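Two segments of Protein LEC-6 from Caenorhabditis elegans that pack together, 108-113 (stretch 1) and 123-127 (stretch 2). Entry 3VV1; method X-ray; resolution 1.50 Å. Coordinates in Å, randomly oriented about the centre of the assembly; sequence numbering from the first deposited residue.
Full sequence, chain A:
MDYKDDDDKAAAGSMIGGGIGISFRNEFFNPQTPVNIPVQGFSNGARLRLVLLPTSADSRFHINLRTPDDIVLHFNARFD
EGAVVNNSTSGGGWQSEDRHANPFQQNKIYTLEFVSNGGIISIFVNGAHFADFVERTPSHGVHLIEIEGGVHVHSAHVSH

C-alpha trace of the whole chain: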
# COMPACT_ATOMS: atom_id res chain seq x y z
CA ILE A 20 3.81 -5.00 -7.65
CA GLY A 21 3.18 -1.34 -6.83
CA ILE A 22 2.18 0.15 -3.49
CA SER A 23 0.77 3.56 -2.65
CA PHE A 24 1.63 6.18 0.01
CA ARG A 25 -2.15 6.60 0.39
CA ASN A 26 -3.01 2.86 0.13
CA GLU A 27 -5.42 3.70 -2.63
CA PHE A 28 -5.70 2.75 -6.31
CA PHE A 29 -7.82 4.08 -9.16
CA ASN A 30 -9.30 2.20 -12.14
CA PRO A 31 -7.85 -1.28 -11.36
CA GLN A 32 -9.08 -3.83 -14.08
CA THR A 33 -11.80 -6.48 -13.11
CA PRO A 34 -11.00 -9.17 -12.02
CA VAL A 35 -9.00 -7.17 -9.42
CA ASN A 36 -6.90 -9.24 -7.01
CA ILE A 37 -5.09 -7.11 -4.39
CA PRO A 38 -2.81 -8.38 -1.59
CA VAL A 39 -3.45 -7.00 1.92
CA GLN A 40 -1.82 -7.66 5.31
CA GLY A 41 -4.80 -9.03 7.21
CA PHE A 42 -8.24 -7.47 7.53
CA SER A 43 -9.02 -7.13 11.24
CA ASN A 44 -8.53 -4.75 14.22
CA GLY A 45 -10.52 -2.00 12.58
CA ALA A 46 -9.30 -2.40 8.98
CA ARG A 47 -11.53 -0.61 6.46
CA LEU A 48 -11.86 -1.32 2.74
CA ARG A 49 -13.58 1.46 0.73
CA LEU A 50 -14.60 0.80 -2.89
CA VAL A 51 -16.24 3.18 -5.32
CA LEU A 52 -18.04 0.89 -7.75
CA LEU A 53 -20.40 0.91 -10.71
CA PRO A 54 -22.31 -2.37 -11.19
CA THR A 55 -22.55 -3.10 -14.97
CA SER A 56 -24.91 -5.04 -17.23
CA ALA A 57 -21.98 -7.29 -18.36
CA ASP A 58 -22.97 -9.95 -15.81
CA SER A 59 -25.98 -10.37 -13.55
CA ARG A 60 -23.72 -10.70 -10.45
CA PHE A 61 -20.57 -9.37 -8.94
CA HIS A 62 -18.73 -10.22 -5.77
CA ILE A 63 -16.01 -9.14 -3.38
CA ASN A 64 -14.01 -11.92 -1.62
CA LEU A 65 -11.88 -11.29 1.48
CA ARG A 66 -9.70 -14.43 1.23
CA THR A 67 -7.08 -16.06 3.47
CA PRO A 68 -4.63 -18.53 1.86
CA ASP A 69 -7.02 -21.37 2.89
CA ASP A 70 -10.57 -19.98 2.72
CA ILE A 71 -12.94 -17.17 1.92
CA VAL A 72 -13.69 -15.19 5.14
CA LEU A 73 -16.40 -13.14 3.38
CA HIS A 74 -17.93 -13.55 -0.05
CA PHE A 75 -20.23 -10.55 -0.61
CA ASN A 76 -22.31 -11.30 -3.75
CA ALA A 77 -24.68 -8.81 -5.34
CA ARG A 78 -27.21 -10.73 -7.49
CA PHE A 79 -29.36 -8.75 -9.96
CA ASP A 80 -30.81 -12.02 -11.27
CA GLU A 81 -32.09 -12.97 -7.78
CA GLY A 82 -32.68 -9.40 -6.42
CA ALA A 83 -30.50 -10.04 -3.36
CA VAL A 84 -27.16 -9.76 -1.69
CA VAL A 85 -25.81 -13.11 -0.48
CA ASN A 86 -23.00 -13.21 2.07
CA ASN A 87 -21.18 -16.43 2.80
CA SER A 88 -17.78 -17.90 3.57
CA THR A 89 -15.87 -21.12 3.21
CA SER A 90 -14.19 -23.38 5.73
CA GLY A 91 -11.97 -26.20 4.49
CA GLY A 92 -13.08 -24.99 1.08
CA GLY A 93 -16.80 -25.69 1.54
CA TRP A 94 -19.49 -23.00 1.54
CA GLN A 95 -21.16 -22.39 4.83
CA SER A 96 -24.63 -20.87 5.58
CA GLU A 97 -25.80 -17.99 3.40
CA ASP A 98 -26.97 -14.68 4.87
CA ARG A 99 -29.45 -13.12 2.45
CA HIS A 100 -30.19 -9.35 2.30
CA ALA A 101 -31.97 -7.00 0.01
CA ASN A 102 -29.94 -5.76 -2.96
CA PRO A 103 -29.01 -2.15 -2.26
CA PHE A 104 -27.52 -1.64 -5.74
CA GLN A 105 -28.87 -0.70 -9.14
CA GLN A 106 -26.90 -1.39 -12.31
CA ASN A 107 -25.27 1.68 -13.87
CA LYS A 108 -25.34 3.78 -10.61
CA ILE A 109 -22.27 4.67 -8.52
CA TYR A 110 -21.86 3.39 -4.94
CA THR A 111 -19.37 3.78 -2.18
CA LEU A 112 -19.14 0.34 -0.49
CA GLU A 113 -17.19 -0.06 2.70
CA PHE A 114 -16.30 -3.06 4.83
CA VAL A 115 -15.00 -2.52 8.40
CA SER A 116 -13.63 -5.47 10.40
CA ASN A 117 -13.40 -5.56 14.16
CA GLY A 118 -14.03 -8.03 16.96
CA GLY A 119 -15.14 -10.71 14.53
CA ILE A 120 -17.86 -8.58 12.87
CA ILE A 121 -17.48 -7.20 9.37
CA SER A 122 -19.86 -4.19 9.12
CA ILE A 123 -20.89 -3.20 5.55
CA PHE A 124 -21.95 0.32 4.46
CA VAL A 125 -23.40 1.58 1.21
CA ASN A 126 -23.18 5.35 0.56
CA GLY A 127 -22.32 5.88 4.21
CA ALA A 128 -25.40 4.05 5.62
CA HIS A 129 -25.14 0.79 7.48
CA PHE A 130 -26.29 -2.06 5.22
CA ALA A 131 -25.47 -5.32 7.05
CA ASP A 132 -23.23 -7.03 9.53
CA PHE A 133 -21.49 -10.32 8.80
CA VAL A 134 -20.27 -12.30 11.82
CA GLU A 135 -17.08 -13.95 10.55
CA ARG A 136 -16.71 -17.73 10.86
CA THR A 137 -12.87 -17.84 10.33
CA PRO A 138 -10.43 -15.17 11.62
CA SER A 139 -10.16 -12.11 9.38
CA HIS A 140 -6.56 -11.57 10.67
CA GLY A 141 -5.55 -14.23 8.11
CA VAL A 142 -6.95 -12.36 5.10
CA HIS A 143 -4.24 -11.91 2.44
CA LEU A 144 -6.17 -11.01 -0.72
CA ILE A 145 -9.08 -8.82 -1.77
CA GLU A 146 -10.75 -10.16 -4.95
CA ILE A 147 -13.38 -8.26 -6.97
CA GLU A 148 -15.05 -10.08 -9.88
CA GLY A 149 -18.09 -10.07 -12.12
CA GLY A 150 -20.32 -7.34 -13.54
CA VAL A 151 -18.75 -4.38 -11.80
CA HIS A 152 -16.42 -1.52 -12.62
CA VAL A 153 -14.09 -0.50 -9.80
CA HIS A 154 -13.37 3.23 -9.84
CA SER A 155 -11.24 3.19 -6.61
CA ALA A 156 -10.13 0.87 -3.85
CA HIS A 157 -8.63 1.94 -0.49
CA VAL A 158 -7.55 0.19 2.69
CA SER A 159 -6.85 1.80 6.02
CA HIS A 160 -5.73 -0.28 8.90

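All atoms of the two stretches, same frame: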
# COMPACT_ATOMS: atom_id res chain seq x y z
N LYS A 108 -25.46 2.67 -11.61
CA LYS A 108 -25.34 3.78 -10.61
C LYS A 108 -24.04 3.61 -9.82
O LYS A 108 -23.47 2.55 -9.81
CB LYS A 108 -26.59 3.83 -9.66
CG LYS A 108 -27.96 4.05 -10.32
CD LYS A 108 -27.94 5.35 -11.08
CE LYS A 108 -29.34 5.84 -11.48
NZ LYS A 108 -29.25 7.17 -12.22
N ILE A 109 -23.53 4.69 -9.22
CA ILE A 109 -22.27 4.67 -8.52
C ILE A 109 -22.52 4.49 -7.03
O ILE A 109 -23.42 5.13 -6.46
CB ILE A 109 -21.48 5.99 -8.74
CG1 ILE A 109 -21.30 6.28 -10.22
CG2 ILE A 109 -20.12 5.90 -8.04
CD1 ILE A 109 -20.91 7.69 -10.58
N TYR A 110 -21.71 3.63 -6.39
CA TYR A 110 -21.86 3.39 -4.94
C TYR A 110 -20.50 3.41 -4.28
O TYR A 110 -19.50 2.90 -4.83
CB TYR A 110 -22.47 1.97 -4.68
CG TYR A 110 -23.86 1.91 -5.25
CD1 TYR A 110 -24.94 2.31 -4.51
CD2 TYR A 110 -24.09 1.48 -6.58
CE1 TYR A 110 -26.21 2.34 -5.02
CE2 TYR A 110 -25.36 1.49 -7.11
CZ TYR A 110 -26.43 1.95 -6.34
OH TYR A 110 -27.70 1.97 -6.86
N THR A 111 -20.48 3.92 -3.06
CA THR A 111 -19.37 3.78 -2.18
C THR A 111 -19.68 2.65 -1.21
O THR A 111 -20.64 2.73 -0.43
CB THR A 111 -19.06 5.08 -1.46
OG1 THR A 111 -18.62 6.07 -2.39
CG2 THR A 111 -17.94 4.86 -0.38
N LEU A 112 -18.90 1.59 -1.31
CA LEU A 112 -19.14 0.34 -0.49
C LEU A 112 -17.98 0.16 0.43
O LEU A 112 -16.81 0.17 -0.00
CB LEU A 112 -19.27 -0.86 -1.45
CG LEU A 112 -19.32 -2.25 -0.81
CD1 LEU A 112 -20.62 -2.34 -0.01
CD2 LEU A 112 -19.27 -3.36 -1.92
N GLU A 113 -18.28 0.09 1.71
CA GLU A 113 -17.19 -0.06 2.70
C GLU A 113 -17.40 -1.28 3.56
O GLU A 113 -18.52 -1.57 3.96
CB GLU A 113 -17.12 1.18 3.57
CG GLU A 113 -16.88 2.42 2.75
CD GLU A 113 -16.98 3.64 3.63
OE1 GLU A 113 -15.93 4.00 4.28
OE2 GLU A 113 -18.12 4.23 3.74
N ILE A 123 -20.86 -3.54 6.98
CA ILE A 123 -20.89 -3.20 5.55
C ILE A 123 -21.77 -1.97 5.38
O ILE A 123 -22.89 -1.97 5.90
CB ILE A 123 -21.44 -4.38 4.72
CG1 ILE A 123 -20.65 -5.68 5.02
CG2 ILE A 123 -21.35 -4.03 3.22
CD1 ILE A 123 -21.40 -6.88 4.47
N PHE A 124 -21.24 -0.93 4.69
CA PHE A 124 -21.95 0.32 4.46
C PHE A 124 -22.06 0.61 3.00
O PHE A 124 -21.15 0.33 2.25
CB PHE A 124 -21.16 1.47 5.14
CG PHE A 124 -20.97 1.25 6.63
CD1 PHE A 124 -19.99 0.34 7.07
CD2 PHE A 124 -21.82 1.85 7.56
CE1 PHE A 124 -19.83 0.10 8.45
CE2 PHE A 124 -21.68 1.61 8.96
CZ PHE A 124 -20.66 0.73 9.36
N VAL A 125 -23.20 1.18 2.60
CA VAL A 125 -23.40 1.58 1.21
C VAL A 125 -23.72 3.07 1.24
O VAL A 125 -24.69 3.48 1.93
CB VAL A 125 -24.54 0.77 0.59
CG1 VAL A 125 -24.80 1.28 -0.85
CG2 VAL A 125 -24.15 -0.70 0.54
N ASN A 126 -22.91 3.90 0.60
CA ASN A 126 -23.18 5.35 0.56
C ASN A 126 -23.31 5.93 1.96
O ASN A 126 -24.19 6.75 2.28
CB ASN A 126 -24.39 5.72 -0.38
CG ASN A 126 -24.08 5.46 -1.85
OD1 ASN A 126 -22.96 5.14 -2.20
ND2 ASN A 126 -25.04 5.64 -2.71
N GLY A 127 -22.46 5.38 2.82
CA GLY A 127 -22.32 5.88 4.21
C GLY A 127 -23.30 5.26 5.21
O GLY A 127 -23.09 5.38 6.45
O HOH W 1 -25.70 6.23 -5.60
O HOH W 2 -20.38 3.51 2.44

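What forms the apolar centre of the contact? On one face of the sheet Leu-112 and Val-125 lie side by side as a directly opposed pair, their CA atoms 4.8 Å apart. The leucine, with chi1 in t and chi2 in p, brings its CD1 close to two neighbours on the other strand: Leu-112 CD1 lies 3.9 Å from Val-125 CG2 and 3.7 Å from Ile-123 CG2. Val-125 also serves a second partner with its other methyl, since Val-125 CG1 sits 3.8 Å from Tyr-110 CD1 and approaches the tyrosine ring obliquely. Two residues from each strand thus form a continuous apolar row, and the OH of Tyr-110 is satisfied by a hydrogen bond elsewhere in the structure.

How do the backbones hold these side chains in register? The strands run antiparallel, with an angle of 169° between their directions, and Glu-113 faces Phe-124 as a hydrogen-bonded pair. Glu-113 N donates to Phe-124 O and Phe-124 N donates to Glu-113 O, each at 2.9 Å and both nearly straight. Leu-112 and Val-125 form the adjacent non-hydrogen-bonded pair, where the CA atoms come closer together. The same carbonyls also receive CA-H...O contacts: Leu-112 CA is 3.4 Å from Phe-124 O, and Ile-123 CA is 3.3 Å from Glu-113 O. A further one joins Val-125 CA to Thr-111 O at 3.4 Å.

What happens where the second strand gives way to the turn? Beyond Val-125 the pairing continues, but a side chain takes over one half of it. Asn-126 N still donates to Thr-111 O at 2.8 Å, as a strand residue would. The answering bond, however, runs from Thr-111 N to the side-chain atom Asn-126 OD1, at 2.9 Å and with an N-H...O angle of 171°. Asn-126 has left the extended conformation, with phi/psi of 56/37°; its CA-to-CB bond points sideways, but with chi1 in m the end of the side chain comes nearer to the first strand. The amide oxygen thus occupies a place that a backbone carbonyl would fill in a regular ladder.

How does water complete the polar edge? The other end of the Asn-126 amide is too far for a direct bond, Asn-126 ND2 being 4.1 Å from Ile-109 O, and water 1 bridges the gap. It accepts from Asn-126 ND2 at 3.0 Å and donates to Ile-109 O at 2.7 Å. Water 2 lies on the face that carries Glu-113 and Phe-124. It donates to Glu-113 OE2 at 2.7 Å and to Thr-111 O at 3.0 Å, and accepts from Gly-127 N at 2.8 Å, so that it ties the turn to the first strand. The glutamate side chain also passes near its cross-strand partner, with Glu-113 OE2 4.3 Å from Phe-124 CB, while Glu-113 OE1 is hydrogen-bonded elsewhere in the structure.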